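Local structure of capsular polysaccharide export system protein KpsC (Thermosulfurimonas dismutans, 6MGB) at residues 41-46 with 63-68; 240-245 with 256-261; 271-276 with 287-292. The protein probably transfers beta-linked Kdo sugars from a CMP-activated donor during synthesis of the glycolipid anchor of bacterial capsules, and binds cytidine monophosphate. All blocks are in the same frame, centred on the assembly; numbering follows the deposited sequence. Where two conformers were deposited one is given.

Interaction 1 (41-46 with 63-68)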
loop_
_atom_site.group_PDB
_atom_site.type_symbol
_atom_site.label_atom_id
_atom_site.label_comp_id
_atom_site.label_asym_id
_atom_site.label_seq_id
_atom_site.Cartn_x
_atom_site.Cartn_y
_atom_site.Cartn_z
ATOM N N GLU A 41 -3.974 -12.569 30.285
ATOM C CA GLU A 41 -2.814 -12.705 31.154
ATOM C C GLU A 41 -1.620 -13.245 30.379
ATOM O O GLU A 41 -1.724 -14.244 29.663
ATOM C CB GLU A 41 -3.148 -13.629 32.325
ATOM C CG GLU A 41 -2.019 -13.789 33.330
ATOM C CD GLU A 41 -2.358 -14.769 34.433
ATOM O OE1 GLU A 41 -2.527 -15.970 34.132
ATOM O OE2 GLU A 41 -2.467 -14.338 35.600
ATOM N N GLY A 42 -0.483 -12.568 30.524
ATOM C CA GLY A 42 0.752 -12.986 29.897
ATOM C C GLY A 42 0.959 -12.505 28.478
ATOM O O GLY A 42 2.019 -12.778 27.903
ATOM N N LEU A 43 -0.007 -11.800 27.896
ATOM C CA LEU A 43 0.095 -11.326 26.524
ATOM C C LEU A 43 0.526 -9.866 26.488
ATOM O O LEU A 43 0.196 -9.078 27.378
ATOM C CB LEU A 43 -1.239 -11.470 25.790
ATOM C CG LEU A 43 -1.818 -12.876 25.661
ATOM C CD1 LEU A 43 -3.155 -12.812 24.945
ATOM C CD2 LEU A 43 -0.864 -13.801 24.925
ATOM N N SER A 44 1.266 -9.510 25.439
ATOM C CA SER A 44 1.645 -8.124 25.205
ATOM C C SER A 44 0.811 -7.453 24.122
ATOM O O SER A 44 0.930 -6.236 23.942
ATOM C CB SER A 44 3.128 -8.031 24.829
ATOM O OG SER A 44 3.406 -8.730 23.629
ATOM N N ALA A 45 -0.026 -8.203 23.409
ATOM C CA ALA A 45 -0.874 -7.641 22.364
ATOM C C ALA A 45 -1.628 -8.782 21.691
ATOM O O ALA A 45 -1.393 -9.963 21.961
ATOM C CB ALA A 45 -0.080 -6.858 21.311
ATOM N N VAL A 46 -2.555 -8.397 20.823
ATOM C CA VAL A 46 -3.242 -9.303 19.911
ATOM C C VAL A 46 -3.094 -8.726 18.509
ATOM O O VAL A 46 -3.026 -7.506 18.333
ATOM C CB VAL A 46 -4.733 -9.475 20.280
ATOM C CG1 VAL A 46 -5.421 -10.448 19.333
ATOM C CG2 VAL A 46 -4.884 -9.938 21.720
ATOM N N ARG A 63 -10.106 -5.198 22.338
ATOM C CA ARG A 63 -11.059 -4.323 23.011
ATOM C C ARG A 63 -11.456 -4.894 24.368
ATOM O O ARG A 63 -11.323 -4.226 25.399
ATOM C CB ARG A 63 -12.288 -4.133 22.117
ATOM C CG ARG A 63 -12.699 -2.693 21.890
ATOM C CD ARG A 63 -13.398 -2.532 20.543
ATOM N NE ARG A 63 -14.378 -3.589 20.282
ATOM C CZ ARG A 63 -14.426 -4.343 19.182
ATOM N NH1 ARG A 63 -13.558 -4.176 18.191
ATOM N NH2 ARG A 63 -15.365 -5.273 19.065
ATOM N N GLU A 64 -11.947 -6.136 24.381
ATOM C CA GLU A 64 -12.323 -6.795 25.628
ATOM C C GLU A 64 -11.209 -6.707 26.660
ATOM O O GLU A 64 -11.408 -6.233 27.783
ATOM C CB GLU A 64 -12.650 -8.265 25.361
ATOM C CG GLU A 64 -14.100 -8.559 25.091
ATOM C CD GLU A 64 -14.387 -10.048 25.111
ATOM O OE1 GLU A 64 -14.187 -10.676 26.174
ATOM O OE2 GLU A 64 -14.795 -10.594 24.065
ATOM N N TRP A 65 -10.025 -7.172 26.284
ATOM C CA TRP A 65 -8.929 -7.392 27.210
ATOM C C TRP A 65 -8.106 -6.143 27.482
ATOM O O TRP A 65 -7.180 -6.201 28.300
ATOM C CB TRP A 65 -8.021 -8.486 26.656
ATOM C CG TRP A 65 -8.694 -9.830 26.538
ATOM C CD1 TRP A 65 -9.874 -10.212 27.110
ATOM C CD2 TRP A 65 -8.226 -10.961 25.791
ATOM N NE1 TRP A 65 -10.167 -11.510 26.766
ATOM C CE2 TRP A 65 -9.172 -11.993 25.957
ATOM C CE3 TRP A 65 -7.098 -11.202 24.998
ATOM C CZ2 TRP A 65 -9.026 -13.244 25.362
ATOM C CZ3 TRP A 65 -6.955 -12.446 24.409
ATOM C CH2 TRP A 65 -7.914 -13.451 24.593
ATOM N N ARG A 66 -8.411 -5.027 26.828
ATOM C CA ARG A 66 -7.618 -3.811 26.955
ATOM C C ARG A 66 -6.153 -4.093 26.634
ATOM O O ARG A 66 -5.241 -3.738 27.384
ATOM C CB ARG A 66 -7.769 -3.201 28.349
ATOM C CG ARG A 66 -9.161 -2.654 28.624
ATOM C CD ARG A 66 -9.172 -1.765 29.854
ATOM N NE ARG A 66 -8.251 -0.640 29.718
ATOM C CZ ARG A 66 -8.546 0.514 29.123
ATOM N NH1 ARG A 66 -9.750 0.716 28.601
ATOM N NH2 ARG A 66 -7.631 1.471 29.050
ATOM N N LEU A 67 -5.937 -4.760 25.501
ATOM C CA LEU A 67 -4.610 -4.988 24.958
ATOM C C LEU A 67 -4.454 -4.255 23.631
ATOM O O LEU A 67 -5.440 -4.038 22.918
ATOM C CB LEU A 67 -4.338 -6.480 24.730
ATOM C CG LEU A 67 -4.064 -7.345 25.960
ATOM C CD1 LEU A 67 -3.982 -8.812 25.559
ATOM C CD2 LEU A 67 -2.785 -6.911 26.658
ATOM N N PRO A 68 -3.237 -3.858 23.266
ATOM C CA PRO A 68 -3.038 -3.254 21.945
ATOM C C PRO A 68 -3.399 -4.236 20.842
ATOM O O PRO A 68 -3.163 -5.440 20.959
ATOM C CB PRO A 68 -1.544 -2.912 21.930
ATOM C CG PRO A 68 -1.133 -2.892 23.365
ATOM C CD PRO A 68 -1.987 -3.906 24.042
#
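V46 N donates to P68 O across 3.0 Å, a nearly straight bond (173° at the hydrogen). It opens the pairing of two parallel strands in a beta-alpha-beta unit: strand 45-49, helix 53-65 and strand 69-74, which V46 also reaches by a backbone bond to L70. The principle illustrated is that a crossover helix must be returned to its sheet, and that apolar side chains next to the first backbone bond can pack the return between helix and strand. R66, with positive phi, ends the helix in a Schellman motif, and L67 then turns its side chain back toward residues 43-46. Its CD1 is the shared surface, lying 3.8 Å from L43 CB and 4.1 Å from V46 CG2, while L67 CD2 rests on the carbonyl oxygen of L43. The side chains of L43 and V46 each cross that of L67 at about a right angle. W65 adds the six-membered part of its indole: CZ3 is 3.9 Å from L43 CD1, and the neighbouring CE3 meets V46 CG2. In the conformer given, V46 CG2 lies anti to the carbonyl carbon, which turns this methyl, rather than CG1, to the indole and to L67 CD1. Beyond the hydrogen bond, P68 brings CD, at 3.7 Å, to S44 O, and A45 CB sits 3.4 Å from P68 O.

Interaction 2 (240-245 with 256-261)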
loop_
_atom_site.group_PDB
_atom_site.type_symbol
_atom_site.label_atom_id
_atom_site.label_comp_id
_atom_site.label_asym_id
_atom_site.label_seq_id
_atom_site.Cartn_x
_atom_site.Cartn_y
_atom_site.Cartn_z
ATOM N N ASP A 240 1.123 11.780 -17.663
ATOM C CA ASP A 240 1.349 12.885 -16.740
ATOM C C ASP A 240 0.296 12.971 -15.648
ATOM O O ASP A 240 0.593 13.465 -14.555
ATOM C CB ASP A 240 1.375 14.216 -17.499
ATOM C CG ASP A 240 2.511 14.297 -18.498
ATOM O OD1 ASP A 240 3.578 13.705 -18.237
ATOM O OD2 ASP A 240 2.336 14.954 -19.545
ATOM N N ARG A 241 -0.919 12.493 -15.916
ATOM C CA ARG A 241 -2.052 12.647 -15.015
ATOM C C ARG A 241 -2.656 11.281 -14.727
ATOM O O ARG A 241 -3.003 10.544 -15.657
ATOM C CB ARG A 241 -3.097 13.583 -15.631
ATOM C CG ARG A 241 -4.371 13.732 -14.828
ATOM C CD ARG A 241 -5.265 14.799 -15.438
ATOM N NE ARG A 241 -4.774 16.148 -15.172
ATOM C CZ ARG A 241 -5.300 17.254 -15.690
ATOM N NH1 ARG A 241 -6.337 17.180 -16.514
ATOM N NH2 ARG A 241 -4.787 18.438 -15.386
ATOM N N ILE A 242 -2.791 10.951 -13.443
ATOM C CA ILE A 242 -3.278 9.650 -13.001
ATOM C C ILE A 242 -4.538 9.852 -12.172
ATOM O O ILE A 242 -4.625 10.797 -11.379
ATOM C CB ILE A 242 -2.211 8.895 -12.179
ATOM C CG1 ILE A 242 -0.855 8.917 -12.890
ATOM C CG2 ILE A 242 -2.649 7.462 -11.920
ATOM C CD1 ILE A 242 -0.863 8.328 -14.286
ATOM N N TYR A 243 -5.508 8.958 -12.353
ATOM C CA TYR A 243 -6.747 8.954 -11.585
ATOM C C TYR A 243 -6.816 7.687 -10.745
ATOM O O TYR A 243 -6.614 6.585 -11.264
ATOM C CB TYR A 243 -7.968 9.030 -12.504
ATOM C CG TYR A 243 -8.188 10.376 -13.158
ATOM C CD1 TYR A 243 -7.442 10.764 -14.262
ATOM C CD2 TYR A 243 -9.159 11.248 -12.683
ATOM C CE1 TYR A 243 -7.645 11.991 -14.865
ATOM C CE2 TYR A 243 -9.369 12.475 -13.280
ATOM C CZ TYR A 243 -8.611 12.841 -14.371
ATOM O OH TYR A 243 -8.821 14.062 -14.965
ATOM N N THR A 244 -7.108 7.844 -9.452
ATOM C CA THR A 244 -7.180 6.707 -8.543
ATOM C C THR A 244 -8.176 7.003 -7.431
ATOM O O THR A 244 -8.406 8.163 -7.073
ATOM C CB THR A 244 -5.806 6.378 -7.937
ATOM O OG1 THR A 244 -5.869 5.124 -7.246
ATOM C CG2 THR A 244 -5.357 7.468 -6.964
ATOM N N VAL A 245 -8.764 5.939 -6.888
ATOM C CA VAL A 245 -9.615 6.041 -5.707
ATOM C C VAL A 245 -8.727 5.938 -4.476
ATOM O O VAL A 245 -8.600 6.898 -3.707
ATOM C CB VAL A 245 -10.712 4.956 -5.695
ATOM C CG1 VAL A 245 -11.493 5.000 -4.381
ATOM C CG2 VAL A 245 -11.658 5.133 -6.876
ATOM N N LEU A 256 6.992 9.131 -8.864
ATOM C CA LEU A 256 7.554 9.490 -10.159
ATOM C C LEU A 256 7.211 10.918 -10.570
ATOM O O LEU A 256 7.491 11.306 -11.709
ATOM C CB LEU A 256 7.072 8.509 -11.233
ATOM C CG LEU A 256 7.423 7.034 -11.010
ATOM C CD1 LEU A 256 6.748 6.164 -12.056
ATOM C CD2 LEU A 256 8.929 6.820 -11.034
ATOM N N GLY A 257 6.615 11.704 -9.675
ATOM C CA GLY A 257 6.322 13.093 -9.969
ATOM C C GLY A 257 5.092 13.332 -10.814
ATOM O O GLY A 257 4.948 14.419 -11.381
ATOM N N LYS A 258 4.199 12.354 -10.919
ATOM C CA LYS A 258 2.991 12.522 -11.709
ATOM C C LYS A 258 1.938 13.303 -10.927
ATOM O O LYS A 258 1.983 13.405 -9.698
ATOM C CB LYS A 258 2.428 11.160 -12.118
ATOM C CG LYS A 258 3.443 10.246 -12.791
ATOM C CD LYS A 258 4.028 10.885 -14.042
ATOM C CE LYS A 258 5.045 9.979 -14.714
ATOM N NZ LYS A 258 5.639 10.616 -15.923
ATOM N N GLU A 259 0.985 13.870 -11.664
ATOM C CA GLU A 259 -0.182 14.492 -11.054
ATOM C C GLU A 259 -1.189 13.403 -10.706
ATOM O O GLU A 259 -1.673 12.694 -11.594
ATOM C CB GLU A 259 -0.804 15.519 -11.998
ATOM C CG GLU A 259 -2.036 16.213 -11.437
ATOM C CD GLU A 259 -2.624 17.220 -12.404
ATOM O OE1 GLU A 259 -2.614 16.951 -13.623
ATOM O OE2 GLU A 259 -3.090 18.285 -11.947
ATOM N N VAL A 260 -1.501 13.267 -9.420
ATOM C CA VAL A 260 -2.342 12.184 -8.923
ATOM C C VAL A 260 -3.640 12.790 -8.408
ATOM O O VAL A 260 -3.632 13.598 -7.471
ATOM C CB VAL A 260 -1.630 11.373 -7.831
ATOM C CG1 VAL A 260 -2.551 10.302 -7.267
ATOM C CG2 VAL A 260 -0.369 10.734 -8.399
ATOM N N ILE A 261 -4.751 12.394 -9.019
ATOM C CA ILE A 261 -6.075 12.881 -8.651
ATOM C C ILE A 261 -6.758 11.768 -7.866
ATOM O O ILE A 261 -7.079 10.710 -8.418
ATOM C CB ILE A 261 -6.886 13.290 -9.889
ATOM C CG1 ILE A 261 -6.064 14.260 -10.747
ATOM C CG2 ILE A 261 -8.207 13.923 -9.472
ATOM C CD1 ILE A 261 -6.706 14.645 -12.059
#
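A beta-alpha-beta unit of the nucleotide-binding half of this GT-B-type fold joins strands 241-244 and 259-261, parallel neighbours on the two sides of helix 248-255 in the chain. It is a worked case of parallel pairing, in which each strand bonds to the other through alternate residues. I242 serves both ways, its N giving to E259 O at 2.8 Å and its O accepting from I261 N; E259 N to D240 O and T244 N to I261 O extend the pairing at its two ends. R241, Y243, E259 and I261 share one face of the sheet. There R241 and E259 run side by side, pointing the same way. The arginine grips side-on, NE and NH2 both giving to E259 OE1, at 2.8 Å and 3.2 Å. The oxygen lies in the guanidinium plane, yet the two flat groups are turned 53° apart, and NE comes from above the carboxylate plane. The bend at R241 chi3 (-75°) swings NE out of line with the extended chain before it, to E259 OE1. I261 CD1 touches R241 CD at 3.7 Å and lies over one face of the Y243 ring, 3.9 Å from its centroid, in a CH-pi contact; N192 bonds Y243 OH. T244 CG2 meets V260 CG1, the valine lying on the face opposite E259 and I261, while T244 OG1 accepts from the backbone N of S247, a CMP-binding residue. R275, itself poorly ordered, is modelled in a salt bridge with E259 OE2; two cationic partners would probably favour the ionised glutamate and restrain its rotation.

Interaction 3 (271-276 with 287-292)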
loop_
_atom_site.group_PDB
_atom_site.type_symbol
_atom_site.label_atom_id
_atom_site.label_comp_id
_atom_site.label_asym_id
_atom_site.label_seq_id
_atom_site.Cartn_x
_atom_site.Cartn_y
_atom_site.Cartn_z
ATOM N N TRP A 271 -2.131 15.405 2.256
ATOM C CA TRP A 271 -0.900 16.005 2.754
ATOM C C TRP A 271 -0.418 17.157 1.882
ATOM O O TRP A 271 0.668 17.696 2.126
ATOM C CB TRP A 271 0.190 14.937 2.869
ATOM C CG TRP A 271 -0.216 13.779 3.723
ATOM C CD1 TRP A 271 -0.533 12.521 3.301
ATOM C CD2 TRP A 271 -0.365 13.774 5.147
ATOM N NE1 TRP A 271 -0.865 11.732 4.376
ATOM C CE2 TRP A 271 -0.773 12.479 5.521
ATOM C CE3 TRP A 271 -0.194 14.741 6.144
ATOM C CZ2 TRP A 271 -1.007 12.124 6.847
ATOM C CZ3 TRP A 271 -0.425 14.386 7.458
ATOM C CH2 TRP A 271 -0.829 13.090 7.799
ATOM N N GLY A 272 -1.201 17.550 0.877
ATOM C CA GLY A 272 -0.849 18.644 -0.002
ATOM C C GLY A 272 -0.175 18.238 -1.296
ATOM O O GLY A 272 0.205 19.117 -2.076
ATOM N N LEU A 273 -0.023 16.939 -1.552
ATOM C CA LEU A 273 0.657 16.452 -2.745
ATOM C C LEU A 273 -0.299 15.926 -3.808
ATOM O O LEU A 273 0.146 15.616 -4.918
ATOM C CB LEU A 273 1.646 15.342 -2.366
ATOM C CG LEU A 273 2.772 15.758 -1.417
ATOM C CD1 LEU A 273 3.565 14.545 -0.964
ATOM C CD2 LEU A 273 3.688 16.775 -2.083
ATOM N N THR A 274 -1.589 15.828 -3.500
ATOM C CA THR A 274 -2.569 15.235 -4.394
ATOM C C THR A 274 -3.742 16.184 -4.577
ATOM O O THR A 274 -3.966 17.095 -3.777
ATOM C CB THR A 274 -3.078 13.896 -3.848
ATOM O OG1 THR A 274 -3.458 14.058 -2.476
ATOM C CG2 THR A 274 -2.003 12.824 -3.953
ATOM N N ARG A 275 -4.497 15.956 -5.647
ATOM C CA ARG A 275 -5.760 16.649 -5.864
ATOM C C ARG A 275 -6.858 15.785 -5.260
ATOM O O ARG A 275 -7.194 14.726 -5.800
ATOM C CB ARG A 275 -5.985 16.902 -7.351
ATOM C CG ARG A 275 -4.700 17.232 -8.089
ATOM C CD ARG A 275 -4.953 17.974 -9.382
ATOM N NE ARG A 275 -5.582 19.272 -9.156
ATOM C CZ ARG A 275 -5.706 20.215 -10.084
ATOM N NH1 ARG A 275 -5.239 20.012 -11.309
ATOM N NH2 ARG A 275 -6.296 21.364 -9.787
ATOM N N ASP A 276 -7.408 16.230 -4.135
ATOM C CA ASP A 276 -8.254 15.396 -3.292
ATOM C C ASP A 276 -9.721 15.757 -3.480
ATOM O O ASP A 276 -10.096 16.932 -3.384
ATOM C CB ASP A 276 -7.869 15.551 -1.819
ATOM C CG ASP A 276 -6.479 15.028 -1.521
ATOM O OD1 ASP A 276 -6.017 14.121 -2.245
ATOM O OD2 ASP A 276 -5.849 15.523 -0.562
ATOM N N ARG A 287 3.327 17.934 3.760
ATOM C CA ARG A 287 4.530 17.128 3.613
ATOM C C ARG A 287 5.008 17.150 2.169
ATOM O O ARG A 287 4.210 17.201 1.229
ATOM C CB ARG A 287 4.290 15.675 4.049
ATOM C CG ARG A 287 4.125 15.491 5.546
ATOM C CD ARG A 287 5.403 15.838 6.288
ATOM N NE ARG A 287 5.343 15.480 7.702
ATOM C CZ ARG A 287 6.360 15.615 8.548
ATOM N NH1 ARG A 287 7.521 16.101 8.128
ATOM N NH2 ARG A 287 6.217 15.264 9.817
ATOM N N THR A 288 6.328 17.118 2.009
ATOM C CA THR A 288 6.931 16.928 0.702
ATOM C C THR A 288 6.877 15.455 0.313
ATOM O O THR A 288 6.674 14.571 1.150
ATOM C CB THR A 288 8.388 17.395 0.696
ATOM O OG1 THR A 288 9.170 16.528 1.526
ATOM C CG2 THR A 288 8.506 18.828 1.204
ATOM N N LEU A 289 7.070 15.196 -0.981
ATOM C CA LEU A 289 7.102 13.817 -1.453
ATOM C C LEU A 289 8.199 13.034 -0.744
ATOM O O LEU A 289 7.978 11.906 -0.287
ATOM C CB LEU A 289 7.306 13.789 -2.969
ATOM C CG LEU A 289 7.228 12.434 -3.694
ATOM C CD1 LEU A 289 8.522 11.630 -3.578
ATOM C CD2 LEU A 289 6.045 11.604 -3.203
ATOM N N LEU A 290 9.391 13.623 -0.634
ATOM C CA LEU A 290 10.490 12.930 0.027
ATOM C C LEU A 290 10.145 12.610 1.476
ATOM O O LEU A 290 10.439 11.512 1.963
ATOM C CB LEU A 290 11.762 13.774 -0.051
ATOM C CG LEU A 290 13.046 13.078 0.405
ATOM C CD1 LEU A 290 13.385 11.913 -0.513
ATOM C CD2 LEU A 290 14.199 14.066 0.460
ATOM N N GLU A 291 9.509 13.549 2.179
ATOM C CA GLU A 291 9.134 13.300 3.568
ATOM C C GLU A 291 8.082 12.203 3.663
ATOM O O GLU A 291 8.186 11.307 4.507
ATOM C CB GLU A 291 8.625 14.588 4.215
ATOM C CG GLU A 291 9.712 15.616 4.492
ATOM C CD GLU A 291 9.154 16.934 4.995
ATOM O OE1 GLU A 291 7.953 17.199 4.773
ATOM O OE2 GLU A 291 9.917 17.705 5.611
ATOM N N LEU A 292 7.065 12.260 2.803
ATOM C CA LEU A 292 6.040 11.222 2.788
ATOM C C LEU A 292 6.654 9.860 2.492
ATOM O O LEU A 292 6.347 8.865 3.158
ATOM C CB LEU A 292 4.973 11.576 1.753
ATOM C CG LEU A 292 3.833 10.582 1.528
ATOM C CD1 LEU A 292 3.178 10.182 2.836
ATOM C CD2 LEU A 292 2.811 11.197 0.590
#
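L273 reaches from its loop to the start of helix 289-299, and its side chain can be followed atom by atom. CB leaves the backbone toward residues 287-292, and chi1 of -62° sets CG anti to the carbonyl carbon, 3.3 Å from R287 O. Both methyls also lie against that oxygen, CD2 at 3.4 Å; CD1 goes on to L289 N, at 3.6 Å, and to L292 CD2, at 3.8 Å, with L289 CB a little farther off. The leucine therefore covers the last carbonyl before the cap as well as the first turn of the helix, where L254 of helix 248-255 also packs. An alanine here would probably open a gap beside L292 CD2 and L289 CB and take away the CG and methyl contacts on R287 O. One backbone bond anchors the approach: R287 N gives to W271 O at 3.1 Å, nearly straight at the hydrogen. The W271 indole stands beside this link, its CD1 in loose contact with L292 CD1 and its NE1 bonded to F267 O. R287 carries its guanidinium away from the loop, where NE bonds to L112 O and NH1 pairs with E118 and, at 3.6 Å, with E291 OE1. That same E291 oxygen accepts from T288 N, and E291 N returns a bond to T288 OG1 at 3.1 Å. Such reciprocal bonding between N-cap and third helical residue defines a capping box, here with an apolar residue from the preceding loop set against the turn it begins.

Followed from the N terminus, the three contacts come in series, each closing its own loop before the next opens; none nests in or crosses another. Interaction 1 closes the helical crossover between strands 45-49 and 69-74 in the mixed sheet. Interaction 2 does the same around helix 248-255 in the parallel sheet, its centre about 41 Å from that of interaction 1 and across the chain's centre from it. Interaction 3 closes a loop without helix or strand, joining the approach to edge strand 275-276 to helix 289-299. Interactions 2 and 3 touch: strands 259-262 and 275-276 are sheet neighbours, and a probable backbone hydrogen bond between V260 O and R275 N connects them.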